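Local coordinates for protein sarcoplasmic calcium-binding proteins II, V, VI, and VII (Branchiostoma lanceolatum, PDB 2SAS) that binds calcium ions through EF-hand loops in amphioxus muscle, where its precise physiological role is not established, at residues A[62-67]-A[100-105]; A[25-30]-A[74-79]. One frame throughout, in Å; residues are numbered along the deposited sequence.

Overall arrangement
Interaction 2 (25-30 with 74-79) joins the first two calcium loops back to back, with two calcium ions 12.0 Å apart; interaction 1 (62-67 with 100-105) ties the helix entering the second loop, 48-69, to segment 100-105, which runs into helix 103-114. Their centres lie about 13 Å apart, and helix 48-69 is common ground: its Trp-62 does not touch 100-105; its ring meets the loops instead, with Trp-62 CH2 3.6 Å from Ile-26 O and Trp-62 CZ2 3.3 Å from Asp-75 O. Leu-65, which covers Trp-102 in interaction 1, also touches Ile-26 of interaction 2 and has its side chain about 10 Å from a bound calcium ion.

Interaction 1 of 2, residues A[62-67]-A[100-105]; sequences WRDLKG and PAWCQN
Asp-64 OD1 is held by two groups: the backbone N of Trp-102, 3.0 Å from OD1, and the guanidinium of Arg-68, whose NE makes a salt bridge to the same oxygen. The bond from Trp-102 N is weak, its N-H...O angle being only 127°, so the charge pairing with Arg-68 is the stronger polar tie. With CG anti to its own backbone N (chi1 -174°), Asp-64 has that carbon on the side of Trp-102; OD1 there also meets Trp-102 CB at 3.4 Å and the indole edge near the ring plane, with Trp-102 CD1 3.5 Å away. The second oxygen, Asp-64 OD2, rests against Ala-101 CB at 3.6 Å, a contact at the more exposed margin.

These residues join two EF-hands: helix 48-69 leads into the calcium loop that starts at Asp-70, and helix 103-114 into the one that starts at Asp-115. The closest backbone approach is Asp-64 CA to Trp-102 CA, 5.4 Å.

Next to the polar pair the contact is apolar. Leu-65 CD1 sits over the five-membered ring of Trp-102, 3.9 Å from its centroid and 13° off the normal, a CH-pi contact. Leu-65 CB reaches Trp-102 CG at 4.0 Å, so both the base and one methyl of the leucine meet the indole. Cys-103 SG lies 3.7 Å above the opposite face, displaced toward the rim, and the indole is therefore flanked on both faces. Around it gather Tyr-82, Met-85 and Trp-86 of helix 79-91 and Tyr-165 of helix 158-170, which places Trp-102 among side chains of helices 48-69, 79-91 and 158-170, in the buried interior.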
loop_
_atom_site.group_PDB
_atom_site.type_symbol
_atom_site.label_atom_id
_atom_site.label_comp_id
_atom_site.label_asym_id
_atom_site.label_seq_id
_atom_site.Cartn_x
_atom_site.Cartn_y
_atom_site.Cartn_z
ATOM N N TRP A 62 12.529 -21.008 -1.267
ATOM C CA TRP A 62 12.994 -20.460 -2.542
ATOM C C TRP A 62 13.089 -21.558 -3.623
ATOM O O TRP A 62 12.686 -21.406 -4.780
ATOM C CB TRP A 62 14.349 -19.783 -2.381
ATOM C CG TRP A 62 15.040 -19.355 -3.630
ATOM C CD1 TRP A 62 16.337 -19.621 -4.036
ATOM C CD2 TRP A 62 14.427 -18.591 -4.690
ATOM N NE1 TRP A 62 16.581 -19.021 -5.245
ATOM C CE2 TRP A 62 15.426 -18.398 -5.673
ATOM C CE3 TRP A 62 13.177 -18.027 -4.862
ATOM C CZ2 TRP A 62 15.166 -17.637 -6.812
ATOM C CZ3 TRP A 62 12.904 -17.294 -5.972
ATOM C CH2 TRP A 62 13.896 -17.110 -6.958
ATOM N N ARG A 63 13.657 -22.677 -3.200
ATOM C CA ARG A 63 13.834 -23.857 -4.038
ATOM C C ARG A 63 12.495 -24.307 -4.592
ATOM O O ARG A 63 12.367 -24.559 -5.795
ATOM C CB ARG A 63 14.502 -24.981 -3.268
ATOM C CG ARG A 63 14.766 -26.280 -3.978
ATOM C CD ARG A 63 16.191 -26.732 -3.773
ATOM N NE ARG A 63 17.095 -25.599 -3.537
ATOM C CZ ARG A 63 17.688 -25.424 -2.350
ATOM N NH1 ARG A 63 17.416 -26.261 -1.346
ATOM N NH2 ARG A 63 18.550 -24.424 -2.147
ATOM N N ASP A 64 11.491 -24.411 -3.748
ATOM C CA ASP A 64 10.166 -24.864 -4.227
ATOM C C ASP A 64 9.529 -23.784 -5.086
ATOM O O ASP A 64 8.795 -24.182 -6.025
ATOM C CB ASP A 64 9.260 -25.231 -3.060
ATOM C CG ASP A 64 7.938 -25.848 -3.475
ATOM O OD1 ASP A 64 6.987 -25.062 -3.673
ATOM O OD2 ASP A 64 7.825 -27.071 -3.569
ATOM N N LEU A 65 9.734 -22.516 -4.777
ATOM C CA LEU A 65 9.108 -21.483 -5.620
ATOM C C LEU A 65 9.824 -21.473 -6.987
ATOM O O LEU A 65 9.115 -21.555 -8.012
ATOM C CB LEU A 65 9.042 -20.163 -4.899
ATOM C CG LEU A 65 8.599 -18.916 -5.676
ATOM C CD1 LEU A 65 7.161 -19.024 -6.060
ATOM C CD2 LEU A 65 8.899 -17.708 -4.785
ATOM N N LYS A 66 11.135 -21.314 -6.951
ATOM C CA LYS A 66 11.983 -21.296 -8.155
ATOM C C LYS A 66 11.652 -22.469 -9.081
ATOM O O LYS A 66 11.474 -22.292 -10.299
ATOM C CB LYS A 66 13.465 -21.395 -7.805
ATOM C CG LYS A 66 14.473 -20.757 -8.711
ATOM C CD LYS A 66 15.910 -20.915 -8.259
ATOM C CE LYS A 66 16.533 -22.266 -8.506
ATOM N NZ LYS A 66 16.061 -23.279 -7.516
ATOM N N GLY A 67 11.590 -23.658 -8.556
ATOM C CA GLY A 67 11.289 -24.876 -9.324
ATOM C C GLY A 67 9.901 -25.006 -9.874
ATOM O O GLY A 67 9.560 -25.960 -10.602
ATOM N N PRO A 100 0.725 -24.648 -3.194
ATOM C CA PRO A 100 2.051 -25.221 -3.440
ATOM C C PRO A 100 2.792 -25.142 -2.125
ATOM O O PRO A 100 2.622 -24.198 -1.334
ATOM C CB PRO A 100 2.609 -24.425 -4.592
ATOM C CG PRO A 100 1.800 -23.151 -4.656
ATOM C CD PRO A 100 0.497 -23.432 -3.951
ATOM N N ALA A 101 3.640 -26.129 -1.920
ATOM C CA ALA A 101 4.451 -26.262 -0.744
ATOM C C ALA A 101 5.201 -25.029 -0.305
ATOM O O ALA A 101 5.326 -24.964 0.946
ATOM C CB ALA A 101 5.444 -27.422 -0.910
ATOM N N TRP A 102 5.682 -24.169 -1.173
ATOM C CA TRP A 102 6.458 -22.988 -0.737
ATOM C C TRP A 102 5.574 -22.148 0.193
ATOM O O TRP A 102 6.092 -21.450 1.065
ATOM C CB TRP A 102 7.013 -22.161 -1.904
ATOM C CG TRP A 102 5.994 -21.450 -2.714
ATOM C CD1 TRP A 102 5.334 -21.928 -3.801
ATOM C CD2 TRP A 102 5.452 -20.128 -2.494
ATOM N NE1 TRP A 102 4.429 -21.023 -4.281
ATOM C CE2 TRP A 102 4.485 -19.901 -3.505
ATOM C CE3 TRP A 102 5.716 -19.125 -1.566
ATOM C CZ2 TRP A 102 3.788 -18.718 -3.598
ATOM C CZ3 TRP A 102 5.001 -17.953 -1.637
ATOM C CH2 TRP A 102 4.052 -17.745 -2.636
ATOM N N CYS A 103 4.268 -22.237 -0.078
ATOM C CA CYS A 103 3.234 -21.508 0.679
ATOM C C CYS A 103 3.157 -21.959 2.142
ATOM O O CYS A 103 2.912 -21.145 3.028
ATOM C CB CYS A 103 1.861 -21.710 0.032
ATOM S SG CYS A 103 1.473 -20.388 -1.111
ATOM N N GLN A 104 3.343 -23.246 2.312
ATOM C CA GLN A 104 3.359 -23.933 3.613
ATOM C C GLN A 104 4.493 -23.373 4.463
ATOM O O GLN A 104 4.511 -23.582 5.680
ATOM C CB GLN A 104 3.493 -25.447 3.449
ATOM C CG GLN A 104 2.593 -26.084 2.394
ATOM C CD GLN A 104 1.121 -25.787 2.625
ATOM O OE1 GLN A 104 0.682 -25.636 3.772
ATOM N NE2 GLN A 104 0.345 -25.701 1.543
ATOM N N ASN A 105 5.457 -22.673 3.864
ATOM C CA ASN A 105 6.515 -22.070 4.692
ATOM C C ASN A 105 6.273 -20.554 4.807
ATOM O O ASN A 105 6.753 -19.934 5.776
ATOM C CB ASN A 105 7.947 -22.341 4.252
ATOM C CG ASN A 105 8.931 -21.801 5.312
ATOM O OD1 ASN A 105 9.175 -22.528 6.286
ATOM N ND2 ASN A 105 9.510 -20.614 5.125
#

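Interaction 2 of 2, residues A[25-30]-A[74-79]. With CA (calcium ion), chain B; CA (calcium ion), chain C.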
loop_
_atom_site.group_PDB
_atom_site.type_symbol
_atom_site.label_atom_id
_atom_site.label_comp_id
_atom_site.label_asym_id
_atom_site.label_seq_id
_atom_site.Cartn_x
_atom_site.Cartn_y
_atom_site.Cartn_z
ATOM N N SER A 25 11.148 -8.439 -9.020
ATOM C CA SER A 25 11.567 -9.833 -9.203
ATOM C C SER A 25 11.812 -10.424 -7.786
ATOM O O SER A 25 12.284 -9.669 -6.948
ATOM C CB SER A 25 12.922 -9.956 -9.841
ATOM O OG SER A 25 13.162 -10.035 -11.174
ATOM N N ILE A 26 11.535 -11.694 -7.708
ATOM C CA ILE A 26 11.747 -12.546 -6.566
ATOM C C ILE A 26 13.117 -13.232 -6.917
ATOM O O ILE A 26 13.203 -13.728 -8.044
ATOM C CB ILE A 26 10.724 -13.680 -6.254
ATOM C CG1 ILE A 26 9.241 -13.264 -6.354
ATOM C CG2 ILE A 26 10.980 -14.204 -4.803
ATOM C CD1 ILE A 26 8.903 -11.911 -5.699
ATOM N N GLN A 27 14.021 -13.244 -5.980
ATOM C CA GLN A 27 15.356 -13.868 -6.194
ATOM C C GLN A 27 15.911 -14.252 -4.834
ATOM O O GLN A 27 15.326 -13.612 -3.936
ATOM C CB GLN A 27 16.319 -12.799 -6.769
ATOM C CG GLN A 27 15.899 -12.382 -8.176
ATOM C CD GLN A 27 16.844 -11.294 -8.644
ATOM O OE1 GLN A 27 16.428 -10.147 -8.855
ATOM N NE2 GLN A 27 18.061 -11.743 -8.790
ATOM N N ASP A 28 16.881 -15.120 -4.704
ATOM C CA ASP A 28 17.446 -15.459 -3.394
ATOM C C ASP A 28 17.707 -14.203 -2.564
ATOM O O ASP A 28 17.444 -14.208 -1.366
ATOM C CB ASP A 28 18.721 -16.317 -3.457
ATOM C CG ASP A 28 19.433 -16.524 -2.136
ATOM O OD1 ASP A 28 19.002 -17.266 -1.228
ATOM O OD2 ASP A 28 20.525 -15.901 -1.953
ATOM N N ASN A 29 18.191 -13.127 -3.146
ATOM C CA ASN A 29 18.483 -11.942 -2.357
ATOM C C ASN A 29 17.270 -11.432 -1.573
ATOM O O ASN A 29 17.489 -10.733 -0.545
ATOM C CB ASN A 29 19.219 -10.881 -3.131
ATOM C CG ASN A 29 18.404 -10.118 -4.159
ATOM O OD1 ASN A 29 17.388 -10.612 -4.650
ATOM N ND2 ASN A 29 18.839 -8.899 -4.469
ATOM N N ASP A 30 16.089 -11.671 -2.048
ATOM C CA ASP A 30 14.838 -11.241 -1.388
ATOM C C ASP A 30 14.756 -12.060 -0.063
ATOM O O ASP A 30 14.491 -11.444 0.971
ATOM C CB ASP A 30 13.634 -11.497 -2.278
ATOM C CG ASP A 30 13.565 -10.484 -3.395
ATOM O OD1 ASP A 30 13.653 -9.282 -3.101
ATOM O OD2 ASP A 30 13.462 -10.936 -4.555
ATOM N N ASP A 74 16.458 -19.024 -15.189
ATOM C CA ASP A 74 17.409 -17.982 -14.854
ATOM C C ASP A 74 17.392 -17.585 -13.366
ATOM O O ASP A 74 17.714 -16.403 -13.106
ATOM C CB ASP A 74 17.172 -16.713 -15.711
ATOM C CG ASP A 74 15.872 -15.998 -15.512
ATOM O OD1 ASP A 74 14.925 -16.612 -14.966
ATOM O OD2 ASP A 74 15.688 -14.805 -15.869
ATOM N N ASP A 75 17.004 -18.402 -12.430
ATOM C CA ASP A 75 16.950 -18.139 -10.987
ATOM C C ASP A 75 16.299 -16.845 -10.546
ATOM O O ASP A 75 16.614 -16.301 -9.448
ATOM C CB ASP A 75 18.384 -18.189 -10.367
ATOM C CG ASP A 75 18.966 -19.577 -10.459
ATOM O OD1 ASP A 75 18.202 -20.535 -10.318
ATOM O OD2 ASP A 75 20.192 -19.669 -10.722
ATOM N N VAL A 76 15.459 -16.290 -11.360
ATOM C CA VAL A 76 14.721 -15.051 -11.045
ATOM C C VAL A 76 13.245 -15.412 -11.279
ATOM O O VAL A 76 12.988 -16.045 -12.336
ATOM C CB VAL A 76 15.165 -13.889 -11.935
ATOM C CG1 VAL A 76 14.491 -12.572 -11.542
ATOM C CG2 VAL A 76 16.679 -13.725 -12.015
ATOM N N VAL A 77 12.362 -15.107 -10.338
ATOM C CA VAL A 77 10.936 -15.378 -10.608
ATOM C C VAL A 77 10.396 -13.974 -10.953
ATOM O O VAL A 77 10.528 -13.047 -10.122
ATOM C CB VAL A 77 10.188 -16.083 -9.499
ATOM C CG1 VAL A 77 8.667 -16.098 -9.715
ATOM C CG2 VAL A 77 10.654 -17.511 -9.218
ATOM N N SER A 78 9.860 -13.790 -12.158
ATOM C CA SER A 78 9.346 -12.412 -12.419
ATOM C C SER A 78 7.882 -12.404 -12.017
ATOM O O SER A 78 7.317 -13.470 -11.693
ATOM C CB SER A 78 9.519 -12.119 -13.923
ATOM O OG SER A 78 9.087 -13.280 -14.614
ATOM N N TRP A 79 7.303 -11.246 -12.075
ATOM C CA TRP A 79 5.878 -10.998 -11.810
ATOM C C TRP A 79 5.022 -11.886 -12.718
ATOM O O TRP A 79 4.127 -12.587 -12.242
ATOM C CB TRP A 79 5.516 -9.538 -12.074
ATOM C CG TRP A 79 4.027 -9.358 -12.192
ATOM C CD1 TRP A 79 3.367 -8.780 -13.232
ATOM C CD2 TRP A 79 3.034 -9.728 -11.228
ATOM N NE1 TRP A 79 2.017 -8.739 -12.961
ATOM C CE2 TRP A 79 1.792 -9.308 -11.741
ATOM C CE3 TRP A 79 3.098 -10.302 -9.956
ATOM C CZ2 TRP A 79 0.586 -9.449 -11.047
ATOM C CZ3 TRP A 79 1.894 -10.450 -9.254
ATOM C CH2 TRP A 79 0.677 -10.056 -9.794
HETATM CA CA CA B . 13.505 -8.767 -5.485
HETATM CA CA CA C . 12.712 -16.582 -14.573
HETATM O O HOH W 1 12.711 -14.487 -15.490
#
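Ile-26 and Val-77 form the tight part of the contact, a hydrogen-bonded antiparallel pair. Ile-26 N donates to Val-77 O at 2.9 Å with an N-H...O angle of 174°, and Val-77 N returns a bond to Ile-26 O at 2.8 Å and 171°, both nearly straight. On the face that carries Ile-26 and Val-77, the two side chains lie base against base, Ile-26 CB 4.1 Å from Val-77 CB. Phe-14 and Leu-18 pack on Ile-26 from helix 4-18, and Ala-69 of helix 48-69 touches Val-77, so this face is buried.

The ladder is the small two-stranded sheet that couples the loops of a paired EF-hand. Each donor peptide also serves a metal through its carbonyl: Ser-25 O, of the Ser-25/Ile-26 peptide, is 2.1 Å from one calcium ion, and Val-76 O, of the Val-76/Val-77 peptide, is 2.3 Å from the other. The ions would probably polarise these peptides and strengthen their N-H groups as donors. Asp-30 grips the first ion with both carboxylate oxygens, while its OD2 also accepts from Gln-27 N at 2.8 Å. At the second ion, Asp-74 OD1 is a ligand and Asp-74 OD2 takes a bond from the calcium-bound water.

Beyond the ladder the contact is looser and partly exposed. Gln-27 and Val-76 run side by side, pointing the same way. With CG anti to its own carbonyl carbon (chi1 -67°), Gln-27 brings that atom 3.7 Å from Val-76 CG1. An alanine here would probably uncover the Val-76 methyls by removing the chain beyond CB, though the bond from its backbone N to Asp-30 OD2 does not depend on the Gln-27 side chain. Asp-75, at the exposed margin, directs its carboxylate away from segment 25-30.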